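Biliverdin reductase (Synechocystis sp., PDB 5B3T) probably catalyses the NAD(P)H-dependent reduction of biliverdin, the tetrapyrrole formed when heme is broken down, to bilirubin. Local coordinates at residues T172-F178 with Y238-E242; I133-G138 with R283-F287; A94-G98 with K124-L128; V202-C206 with C321-C325; L127-E131 with L304-L308. Numbering follows the deposited sequence.

Contact 1 of 5, residues T172-F178 with Y238-E242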
# COMPACT_ATOMS: atom_id res chain seq x y z
N THR A 172 12.32 7.34 3.92
CA THR A 172 11.23 7.89 3.12
C THR A 172 11.68 9.01 2.19
O THR A 172 10.95 9.36 1.26
CB THR A 172 10.10 8.39 4.02
OG1 THR A 172 10.64 9.22 5.05
CG2 THR A 172 9.37 7.21 4.66
N TYR A 173 12.86 9.59 2.42
CA TYR A 173 13.45 10.59 1.53
C TYR A 173 14.74 10.08 0.90
O TYR A 173 15.53 10.87 0.39
CB TYR A 173 13.69 11.90 2.27
CG TYR A 173 12.44 12.74 2.45
CD1 TYR A 173 11.44 12.36 3.33
CD2 TYR A 173 12.26 13.91 1.72
CE1 TYR A 173 10.30 13.12 3.49
CE2 TYR A 173 11.11 14.67 1.87
CZ TYR A 173 10.14 14.27 2.76
OH TYR A 173 9.00 15.03 2.91
N HIS A 174 14.96 8.77 0.94
CA HIS A 174 16.15 8.13 0.39
C HIS A 174 15.79 7.53 -0.96
O HIS A 174 14.85 6.74 -1.06
CB HIS A 174 16.64 7.06 1.37
CG HIS A 174 17.92 6.39 0.96
ND1 HIS A 174 17.96 5.25 0.19
CD2 HIS A 174 19.21 6.69 1.24
CE1 HIS A 174 19.21 4.89 0.00
NE2 HIS A 174 19.99 5.74 0.63
N HIS A 175 16.53 7.93 -2.00
CA HIS A 175 16.18 7.55 -3.38
C HIS A 175 15.94 6.06 -3.52
O HIS A 175 14.90 5.63 -4.03
CB HIS A 175 17.29 8.00 -4.34
CG HIS A 175 17.21 9.44 -4.74
ND1 HIS A 175 16.27 9.92 -5.62
CD2 HIS A 175 17.99 10.50 -4.39
CE1 HIS A 175 16.46 11.22 -5.79
NE2 HIS A 175 17.49 11.59 -5.06
N GLN A 176 16.88 5.24 -3.06
CA GLN A 176 16.80 3.80 -3.29
C GLN A 176 15.80 3.12 -2.36
O GLN A 176 15.03 2.26 -2.79
CB GLN A 176 18.18 3.17 -3.16
CG GLN A 176 19.13 3.53 -4.29
CD GLN A 176 20.50 2.90 -4.13
OE1 GLN A 176 20.68 2.01 -3.30
NE2 GLN A 176 21.46 3.36 -4.92
N GLN A 177 15.79 3.50 -1.08
CA GLN A 177 14.90 2.84 -0.12
C GLN A 177 13.44 3.20 -0.38
O GLN A 177 12.56 2.34 -0.27
CB GLN A 177 15.30 3.21 1.31
CG GLN A 177 16.59 2.56 1.78
CD GLN A 177 16.96 2.96 3.19
OE1 GLN A 177 17.37 4.09 3.44
NE2 GLN A 177 16.82 2.03 4.13
N PHE A 178 13.16 4.47 -0.70
CA PHE A 178 11.79 4.87 -0.95
C PHE A 178 11.31 4.42 -2.32
O PHE A 178 10.15 4.05 -2.49
CB PHE A 178 11.65 6.39 -0.80
CG PHE A 178 10.25 6.89 -1.02
CD1 PHE A 178 9.22 6.50 -0.19
CD2 PHE A 178 9.98 7.77 -2.06
CE1 PHE A 178 7.93 6.96 -0.40
CE2 PHE A 178 8.70 8.24 -2.27
CZ PHE A 178 7.67 7.83 -1.43
N TYR A 238 2.07 13.40 -6.81
CA TYR A 238 2.72 13.09 -5.54
C TYR A 238 3.86 14.07 -5.33
O TYR A 238 4.84 14.06 -6.09
CB TYR A 238 3.23 11.65 -5.51
CG TYR A 238 3.86 11.26 -4.18
CD1 TYR A 238 5.21 11.47 -3.93
CD2 TYR A 238 3.09 10.68 -3.18
CE1 TYR A 238 5.77 11.11 -2.72
CE2 TYR A 238 3.64 10.32 -1.97
CZ TYR A 238 4.99 10.54 -1.74
OH TYR A 238 5.55 10.18 -0.53
N GLY A 239 3.75 14.89 -4.29
CA GLY A 239 4.81 15.81 -3.94
C GLY A 239 5.04 15.88 -2.44
O GLY A 239 4.09 15.82 -1.66
N LYS A 240 6.30 16.00 -2.03
CA LYS A 240 6.62 16.19 -0.62
C LYS A 240 7.99 16.82 -0.52
O LYS A 240 8.81 16.72 -1.44
CB LYS A 240 6.57 14.87 0.16
CG LYS A 240 7.70 13.89 -0.15
CD LYS A 240 7.56 12.63 0.69
CE LYS A 240 8.55 11.56 0.27
NZ LYS A 240 8.25 10.26 0.92
N GLY A 241 8.24 17.49 0.60
CA GLY A 241 9.54 18.07 0.82
C GLY A 241 9.55 19.56 1.11
O GLY A 241 8.52 20.16 1.42
N GLU A 242 10.74 20.16 0.98
CA GLU A 242 10.98 21.50 1.51
C GLU A 242 10.41 22.61 0.63
O GLU A 242 10.25 23.74 1.12
CB GLU A 242 12.49 21.71 1.70
CG GLU A 242 13.08 20.90 2.84
CD GLU A 242 14.59 20.97 2.91
OE1 GLU A 242 15.19 21.74 2.14
OE2 GLU A 242 15.18 20.25 3.75
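K240 reaches out from strand 233-241 and lays its ammonium end against two aromatic rings, Y173 and F178, on the C-terminal alpha/beta domain of this Gfo/Idh/MocA enzyme. NZ makes two cation-pi contacts, one over the F178 face, 3.7 Å from the centroid, and a longer, off-centre one, 4.8 Å from the Y173 centroid; the K240 CE methylene covers the Y173 face instead, a CH-pi contact at 4.1 Å from the centroid. Lysine suits the place because its long chain, extended beyond CB, spans the gap while its charge finds both pi faces and oxygen. G241, with phi of 125°, adopts backbone angles that a side chain would not tolerate, and its CA meets the edge of Y173. At the head of helix 175-178, H174 ND1 accepts from Q177 N as an N-cap. F178 also touches N84, an NADP(+)-binding residue, so the cluster borders the cofactor site. K240 NZ donates hydrogen bonds to T172 O at 2.9 Å and to Y238 OH at 3.1 Å.

Contact 2 of 5, residues I133-G138 with R283-F287. With PO4 (phosphate ion), chain C.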
# COMPACT_ATOMS: atom_id res chain seq x y z
N ILE A 133 -4.24 -0.89 2.38
CA ILE A 133 -5.27 -0.35 3.25
C ILE A 133 -4.79 0.89 4.01
O ILE A 133 -5.57 1.81 4.26
CB ILE A 133 -5.77 -1.42 4.25
CG1 ILE A 133 -6.36 -2.61 3.49
CG2 ILE A 133 -6.81 -0.85 5.21
CD1 ILE A 133 -6.66 -3.82 4.36
N GLU A 134 -3.50 0.93 4.36
CA GLU A 134 -3.00 2.02 5.19
C GLU A 134 -3.19 3.38 4.51
O GLU A 134 -3.54 4.36 5.16
CB GLU A 134 -1.52 1.79 5.52
CG GLU A 134 -0.94 2.76 6.53
CD GLU A 134 -0.44 4.04 5.90
OE1 GLU A 134 -0.07 4.01 4.71
OE2 GLU A 134 -0.44 5.08 6.60
N LEU A 135 -2.95 3.44 3.20
CA LEU A 135 -3.12 4.68 2.44
C LEU A 135 -4.57 4.78 1.97
O LEU A 135 -4.97 4.12 1.01
CB LEU A 135 -2.15 4.73 1.27
CG LEU A 135 -2.25 5.97 0.38
CD1 LEU A 135 -1.88 7.23 1.15
CD2 LEU A 135 -1.39 5.82 -0.88
N LEU A 136 -5.36 5.60 2.67
CA LEU A 136 -6.70 5.98 2.23
C LEU A 136 -7.61 4.76 2.04
O LEU A 136 -8.49 4.77 1.17
CB LEU A 136 -6.64 6.81 0.95
CG LEU A 136 -5.97 8.17 1.07
CD1 LEU A 136 -5.79 8.80 -0.30
CD2 LEU A 136 -6.79 9.09 1.97
N GLY A 137 -7.41 3.72 2.84
CA GLY A 137 -8.19 2.50 2.67
C GLY A 137 -9.68 2.72 2.86
O GLY A 137 -10.50 2.19 2.11
N GLY A 138 -10.05 3.51 3.88
CA GLY A 138 -11.46 3.83 4.06
C GLY A 138 -12.02 4.63 2.90
O GLY A 138 -13.14 4.37 2.44
N ARG A 283 -9.88 2.57 8.74
CA ARG A 283 -8.89 1.61 8.26
C ARG A 283 -8.71 0.47 9.25
O ARG A 283 -8.40 -0.66 8.85
CB ARG A 283 -7.56 2.31 8.02
CG ARG A 283 -7.57 3.31 6.87
CD ARG A 283 -6.30 4.14 6.88
NE ARG A 283 -6.17 4.88 8.13
CZ ARG A 283 -5.07 5.53 8.50
NH1 ARG A 283 -4.01 5.53 7.72
NH2 ARG A 283 -5.05 6.17 9.66
N ARG A 284 -8.91 0.75 10.55
CA ARG A 284 -8.84 -0.30 11.56
C ARG A 284 -9.82 -1.42 11.26
O ARG A 284 -9.48 -2.61 11.33
CB ARG A 284 -9.10 0.30 12.94
CG ARG A 284 -9.25 -0.73 14.05
CD ARG A 284 -10.03 -0.13 15.21
NE ARG A 284 -9.50 1.17 15.58
CZ ARG A 284 -8.52 1.35 16.47
NH1 ARG A 284 -7.98 0.31 17.08
NH2 ARG A 284 -8.09 2.57 16.75
N GLY A 285 -11.06 -1.06 10.93
CA GLY A 285 -12.05 -2.08 10.61
C GLY A 285 -11.67 -2.88 9.38
O GLY A 285 -11.87 -4.10 9.33
N LEU A 286 -11.11 -2.21 8.37
CA LEU A 286 -10.73 -2.91 7.14
C LEU A 286 -9.53 -3.82 7.38
O LEU A 286 -9.47 -4.92 6.81
CB LEU A 286 -10.43 -1.90 6.03
CG LEU A 286 -11.63 -1.10 5.51
CD1 LEU A 286 -11.16 0.10 4.71
CD2 LEU A 286 -12.54 -1.99 4.68
N PHE A 287 -8.57 -3.38 8.19
CA PHE A 287 -7.45 -4.26 8.54
C PHE A 287 -7.92 -5.48 9.32
O PHE A 287 -7.43 -6.59 9.10
CB PHE A 287 -6.40 -3.49 9.35
CG PHE A 287 -5.30 -2.90 8.52
CD1 PHE A 287 -4.41 -3.71 7.83
CD2 PHE A 287 -5.14 -1.52 8.43
CE1 PHE A 287 -3.40 -3.17 7.06
CE2 PHE A 287 -4.13 -0.97 7.66
CZ PHE A 287 -3.25 -1.80 6.98
P PO4 C . -8.34 4.93 11.21
O1 PO4 C . -9.08 6.10 11.81
O2 PO4 C . -8.87 3.63 11.77
O3 PO4 C . -8.52 4.94 9.72
O4 PO4 C . -6.87 5.05 11.55
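I133, R283, L286 and F287 make most of the contact between the turn 133-138 and the start of helix 283-300. For I133, chi1 is m, which sets CG2 over the face of the F287 ring, 3.9 Å from the centroid (CH-pi) and 3.9 Å from L286 CB; a branched residue fills this buried corner well. An off-rotamer chi1 of -93° brings the F287 ring, whose CB starts sideways, against I133 CG2. L286, in the m, t rotamer, brings CD1 to 3.4 Å from G137 O and 3.7 Å from G138 N. Glycine is apt at 137, since a CB there would collide with I133 O. R283 starts sideways, but its chain bends at chi3 (m) so that NH1 donates to E134 O at 2.9 Å; the salt bridge from NH1 to E134 OE2 is long, at 3.8 Å. The same guanidinium holds a phosphate, probably from the crystallisation liquor, with NE 2.8 Å from O3, while the backbone N atoms of R283 and R284 bind it at the helix N-terminus. Y23, an NADP(+)-binding residue, completes this anion site. The contact thus joins the link between strand 128-131 and helix 137-146 to helix 283-300, with helix 23-34 of the Rossmann domain packing on F287.

Contact 3 of 5, residues A94-G98 with K124-L128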
# COMPACT_ATOMS: atom_id res chain seq x y z
N ALA A 94 11.08 -15.14 2.91
CA ALA A 94 10.09 -15.77 3.78
C ALA A 94 9.44 -16.97 3.10
O ALA A 94 9.22 -18.01 3.73
CB ALA A 94 9.03 -14.75 4.20
N LEU A 95 9.12 -16.84 1.81
CA LEU A 95 8.54 -17.97 1.08
C LEU A 95 9.53 -19.12 0.97
O LEU A 95 9.16 -20.29 1.11
CB LEU A 95 8.08 -17.52 -0.31
CG LEU A 95 6.85 -16.62 -0.37
CD1 LEU A 95 6.64 -16.09 -1.78
CD2 LEU A 95 5.62 -17.37 0.12
N GLN A 96 10.80 -18.80 0.71
CA GLN A 96 11.82 -19.84 0.62
C GLN A 96 11.99 -20.58 1.95
O GLN A 96 12.32 -21.77 1.96
CB GLN A 96 13.14 -19.23 0.17
CG GLN A 96 13.15 -18.78 -1.29
CD GLN A 96 13.24 -19.95 -2.27
OE1 GLN A 96 13.18 -21.12 -1.87
NE2 GLN A 96 13.43 -19.63 -3.54
N ALA A 97 11.76 -19.89 3.07
CA ALA A 97 11.81 -20.51 4.38
C ALA A 97 10.50 -21.21 4.75
O ALA A 97 10.35 -21.65 5.90
CB ALA A 97 12.15 -19.47 5.45
N GLY A 98 9.56 -21.32 3.82
CA GLY A 98 8.32 -22.02 4.08
C GLY A 98 7.34 -21.28 4.96
O GLY A 98 6.61 -21.91 5.72
N LYS A 124 5.59 -23.53 -3.39
CA LYS A 124 5.74 -23.90 -1.99
C LYS A 124 4.41 -24.15 -1.30
O LYS A 124 4.40 -24.57 -0.14
CB LYS A 124 6.52 -22.82 -1.23
CG LYS A 124 7.87 -22.47 -1.83
CD LYS A 124 8.79 -23.68 -1.88
CE LYS A 124 9.95 -23.52 -0.91
NZ LYS A 124 9.49 -23.39 0.50
N GLY A 125 3.29 -23.91 -1.98
CA GLY A 125 1.99 -24.09 -1.36
C GLY A 125 1.77 -23.20 -0.15
O GLY A 125 1.21 -23.64 0.86
N LYS A 126 2.22 -21.95 -0.24
CA LYS A 126 2.10 -21.00 0.86
C LYS A 126 1.31 -19.78 0.40
O LYS A 126 1.30 -19.43 -0.78
CB LYS A 126 3.48 -20.56 1.37
CG LYS A 126 4.29 -21.67 2.01
CD LYS A 126 3.76 -22.02 3.39
CE LYS A 126 4.33 -23.34 3.88
NZ LYS A 126 4.04 -23.59 5.32
N LEU A 127 0.66 -19.12 1.37
CA LEU A 127 -0.11 -17.92 1.08
C LEU A 127 0.81 -16.77 0.71
O LEU A 127 1.84 -16.53 1.34
CB LEU A 127 -0.95 -17.54 2.30
CG LEU A 127 -1.75 -16.24 2.23
CD1 LEU A 127 -2.82 -16.31 1.15
CD2 LEU A 127 -2.37 -15.90 3.59
N LEU A 128 0.43 -16.04 -0.35
CA LEU A 128 1.02 -14.75 -0.67
C LEU A 128 -0.14 -13.78 -0.86
O LEU A 128 -0.83 -13.82 -1.89
CB LEU A 128 1.89 -14.81 -1.93
CG LEU A 128 2.46 -13.46 -2.38
CD1 LEU A 128 3.40 -12.88 -1.34
CD2 LEU A 128 3.17 -13.60 -3.72
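The first segment ends helix 87-96 of the Rossmann fold with a Schellman motif, and two lysines, K124 at the end of helix 111-124 and K126 in the turn that follows, bind its carbonyls. L95 comes first: its side chain is buried, CD2 resting 4.0 Å from K126 CB, while its carbonyl O accepts from K124 NZ at 3.2 Å. Leucine fits because its branched end also fills the space beside V101, L120 and A121. Q96 points away at CB, yet its amide swings back, OE1 standing 4.1 Å from K124 CE at the solvent-exposed edge. G98 is the C-prime residue; its positive phi of 74° is easy for glycine, and its N bonds to L95 O at 2.9 Å. Carbonyls at a helix C-terminus carry partial negative charge, so lysine is a natural partner. Across the contact G125, also at positive phi, ends helix 111-124 with a Schellman motif of its own, turning the chain between the two lysines. The second lysine closes the contact: K126 NZ donates to G98 O at 3.1 Å.

Contact 4 of 5, residues V202-C206 with C321-C325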
# COMPACT_ATOMS: atom_id res chain seq x y z
N VAL A 202 0.00 6.66 -20.95
CA VAL A 202 0.65 7.24 -19.78
C VAL A 202 1.62 8.32 -20.22
O VAL A 202 2.39 8.12 -21.17
CB VAL A 202 1.39 6.17 -18.95
CG1 VAL A 202 2.07 6.80 -17.75
CG2 VAL A 202 0.47 5.07 -18.51
N ASP A 203 1.59 9.46 -19.53
CA ASP A 203 2.67 10.44 -19.55
C ASP A 203 3.01 10.74 -18.10
O ASP A 203 2.12 10.98 -17.29
CB ASP A 203 2.28 11.74 -20.28
CG ASP A 203 1.69 11.48 -21.65
OD1 ASP A 203 2.44 11.03 -22.54
OD2 ASP A 203 0.48 11.74 -21.84
N ALA A 204 4.30 10.71 -17.77
CA ALA A 204 4.72 10.90 -16.39
C ALA A 204 6.03 11.67 -16.35
O ALA A 204 6.89 11.50 -17.23
CB ALA A 204 4.88 9.56 -15.66
N GLN A 205 6.17 12.53 -15.34
CA GLN A 205 7.40 13.27 -15.09
C GLN A 205 7.73 13.17 -13.60
O GLN A 205 6.84 13.09 -12.75
CB GLN A 205 7.28 14.75 -15.49
CG GLN A 205 6.96 14.99 -16.97
CD GLN A 205 5.48 14.80 -17.28
OE1 GLN A 205 4.62 14.98 -16.42
NE2 GLN A 205 5.19 14.43 -18.52
N CYS A 206 9.03 13.18 -13.30
CA CYS A 206 9.50 13.07 -11.93
C CYS A 206 10.66 14.04 -11.74
O CYS A 206 11.67 13.95 -12.45
CB CYS A 206 9.93 11.64 -11.61
SG CYS A 206 10.02 11.25 -9.84
N CYS A 321 4.64 3.76 -15.62
CA CYS A 321 4.85 5.17 -15.35
C CYS A 321 6.32 5.48 -15.09
O CYS A 321 6.81 6.55 -15.46
CB CYS A 321 3.99 5.62 -14.16
SG CYS A 321 2.21 5.59 -14.49
N ALA A 322 7.04 4.56 -14.44
CA ALA A 322 8.47 4.74 -14.26
C ALA A 322 9.19 4.74 -15.60
O ALA A 322 10.13 5.52 -15.81
CB ALA A 322 9.03 3.65 -13.34
N GLN A 323 8.77 3.87 -16.51
CA GLN A 323 9.33 3.86 -17.86
C GLN A 323 9.07 5.18 -18.57
O GLN A 323 9.96 5.71 -19.25
CB GLN A 323 8.74 2.68 -18.64
CG GLN A 323 9.25 2.53 -20.06
CD GLN A 323 8.59 1.38 -20.79
OE1 GLN A 323 7.37 1.22 -20.73
NE2 GLN A 323 9.39 0.56 -21.46
N ALA A 324 7.87 5.73 -18.42
CA ALA A 324 7.57 7.03 -19.00
C ALA A 324 8.38 8.15 -18.35
O ALA A 324 8.61 9.19 -18.97
CB ALA A 324 6.07 7.33 -18.88
N CYS A 325 8.82 7.95 -17.11
CA CYS A 325 9.60 8.94 -16.39
C CYS A 325 11.09 8.87 -16.70
O CYS A 325 11.83 9.79 -16.33
CB CYS A 325 9.42 8.76 -14.87
SG CYS A 325 7.99 9.58 -14.15
O HOH W 1 6.08 10.72 -20.25
O HOH W 2 10.71 12.78 -15.81
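C325, A204 and A324 account for over half of the 294 Å² buried where strand 199-210, an outermost strand of the eight-stranded sheet, meets the last helix of the chain, 309-325. The short segments cross at -62°, their axes 6.6 Å apart at closest approach, a close approach that suits the small alanine and cysteine side chains. C325 gives up 66 Å²: its SG sits 3.5 Å from A204 CB and 3.8 Å from C206 CB, a compact, polarisable thiol wedged against the strand where a bulkier group would be crowded. A204 follows with 62 Å², its CB pointing at the helix, 4.1 Å from A324 CB and 3.6 Å from C321 O, so alanine brings the backbones close. A324, burying 48 Å², also faces the strand, and its CB is 4.2 Å from V202 CG1; that same valine methyl touches C321 SG at 3.5 Å. Q205 turns to the other side of the strand, where its OE1 bonds to T223 of the adjacent strand 217-228. Two waters bridge the backbones: one accepts from A204 N at 3.1 Å and donates to A324 O at 3.2 Å, the other accepts from C206 N at 3.0 Å and donates to C325 O at 3.2 Å. The direct contact is therefore apolar, while water satisfies edge-strand amides and helix-end carbonyls that do not pair directly.

Contact 5 of 5, residues L127-E131 with L304-L308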
# COMPACT_ATOMS: atom_id res chain seq x y z
N LEU A 127 0.66 -19.12 1.37
CA LEU A 127 -0.11 -17.92 1.08
C LEU A 127 0.81 -16.77 0.71
O LEU A 127 1.84 -16.53 1.34
CB LEU A 127 -0.95 -17.54 2.30
CG LEU A 127 -1.75 -16.24 2.23
CD1 LEU A 127 -2.82 -16.31 1.15
CD2 LEU A 127 -2.37 -15.90 3.59
N LEU A 128 0.43 -16.04 -0.35
CA LEU A 128 1.02 -14.75 -0.67
C LEU A 128 -0.14 -13.78 -0.86
O LEU A 128 -0.83 -13.82 -1.89
CB LEU A 128 1.89 -14.81 -1.93
CG LEU A 128 2.46 -13.46 -2.38
CD1 LEU A 128 3.40 -12.88 -1.34
CD2 LEU A 128 3.17 -13.60 -3.72
N HIS A 129 -0.36 -12.93 0.14
CA HIS A 129 -1.53 -12.06 0.19
C HIS A 129 -1.07 -10.62 0.35
O HIS A 129 -0.25 -10.32 1.22
CB HIS A 129 -2.44 -12.47 1.35
CG HIS A 129 -3.62 -11.57 1.54
ND1 HIS A 129 -4.62 -11.44 0.61
CD2 HIS A 129 -3.97 -10.77 2.58
CE1 HIS A 129 -5.53 -10.59 1.05
NE2 HIS A 129 -5.16 -10.17 2.25
N VAL A 130 -1.60 -9.73 -0.50
CA VAL A 130 -1.23 -8.32 -0.49
C VAL A 130 -2.50 -7.49 -0.46
O VAL A 130 -3.43 -7.73 -1.24
CB VAL A 130 -0.38 -7.94 -1.72
CG1 VAL A 130 -0.00 -6.46 -1.67
CG2 VAL A 130 0.86 -8.81 -1.81
N GLU A 131 -2.54 -6.52 0.45
CA GLU A 131 -3.58 -5.50 0.44
C GLU A 131 -2.93 -4.12 0.54
O GLU A 131 -1.74 -3.99 0.84
CB GLU A 131 -4.59 -5.69 1.59
CG GLU A 131 -5.96 -6.20 1.14
CD GLU A 131 -6.70 -5.23 0.22
OE1 GLU A 131 -6.24 -4.08 0.02
OE2 GLU A 131 -7.77 -5.62 -0.31
N LEU A 304 -9.70 -16.60 0.06
CA LEU A 304 -9.79 -15.16 0.21
C LEU A 304 -10.51 -14.54 -0.98
O LEU A 304 -10.39 -15.00 -2.12
CB LEU A 304 -8.39 -14.55 0.35
CG LEU A 304 -7.57 -15.00 1.56
CD1 LEU A 304 -6.10 -14.71 1.32
CD2 LEU A 304 -8.05 -14.30 2.82
N TYR A 305 -11.26 -13.47 -0.71
CA TYR A 305 -11.91 -12.73 -1.79
C TYR A 305 -10.89 -11.95 -2.61
O TYR A 305 -11.01 -11.86 -3.83
CB TYR A 305 -12.99 -11.80 -1.22
CG TYR A 305 -13.62 -10.88 -2.24
CD1 TYR A 305 -14.61 -11.34 -3.10
CD2 TYR A 305 -13.23 -9.55 -2.34
CE1 TYR A 305 -15.19 -10.50 -4.04
CE2 TYR A 305 -13.80 -8.71 -3.27
CZ TYR A 305 -14.78 -9.19 -4.12
OH TYR A 305 -15.35 -8.35 -5.04
N VAL A 306 -9.89 -11.37 -1.94
CA VAL A 306 -8.81 -10.69 -2.64
C VAL A 306 -7.90 -11.71 -3.30
O VAL A 306 -7.54 -12.73 -2.69
CB VAL A 306 -8.02 -9.80 -1.66
CG1 VAL A 306 -6.81 -9.19 -2.35
CG2 VAL A 306 -8.92 -8.71 -1.09
N ASP A 307 -7.53 -11.46 -4.55
CA ASP A 307 -6.49 -12.23 -5.21
C ASP A 307 -5.34 -11.30 -5.58
O ASP A 307 -5.48 -10.07 -5.58
CB ASP A 307 -7.03 -12.97 -6.45
CG ASP A 307 -7.07 -12.09 -7.69
OD1 ASP A 307 -7.49 -10.92 -7.60
OD2 ASP A 307 -6.68 -12.60 -8.77
N LEU A 308 -4.19 -11.90 -5.89
CA LEU A 308 -2.97 -11.13 -6.12
C LEU A 308 -3.05 -10.26 -7.37
O LEU A 308 -2.22 -9.36 -7.54
CB LEU A 308 -1.78 -12.08 -6.23
CG LEU A 308 -0.40 -11.50 -5.96
CD1 LEU A 308 -0.30 -11.02 -4.53
CD2 LEU A 308 0.68 -12.54 -6.26
O HOH W 3 -4.03 -7.97 -4.59
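L304, in the loop between helices 283-300 and 309-325, points its side chain at the Rossmann domain, CD1 lying 3.7 Å from L127 CD1 and equally far from H129 ND1. V306 turns back: its CB meets the edge of the H129 ring, 3.8 Å from CE1, and CG2 comes to 3.4 Å from E131 OE2, a compact branched residue that fits between the H129 ring and the E131 carboxylate. D307 points away and caps the coming helix through a weak bond to E309 N; its carbonyl O takes a 2.7 Å bond from a water that also donates, weakly, to V130 O. L308 finishes the walk, reaching V130 CG2 with CD1 and L128 CD2 with CD2, both at 3.7 Å. The contact fastens a loop of the C-terminal domain to the edge strand 128-131 of the Rossmann sheet, where V130 lies close to the NADP(+)-binding Y105. H129 NE2 bonds to D290. With no direct hydrogen bond between the segments, leucine and valine side chains do the packing, and one water links the backbones.

In the fold
From the N terminus, contact 3 closes first, a short loop within the Rossmann domain that joins the end of helix 87-96 to the turn before strand 128-131. Contact 5 begins on the same residues, L127 and L128, and closes a far longer loop, tying that edge strand to the chain between the last two helices. Nested within it, contact 2 joins the segment just after the strand to the start of helix 283-300, and contact 1, nested deeper still, links helix 175-178 to strand 233-241. Contact 4 crosses contacts 1, 2 and 5, fastening the final helix to the eight-stranded sheet, which contact 1 also reaches about 17 Å away between centres.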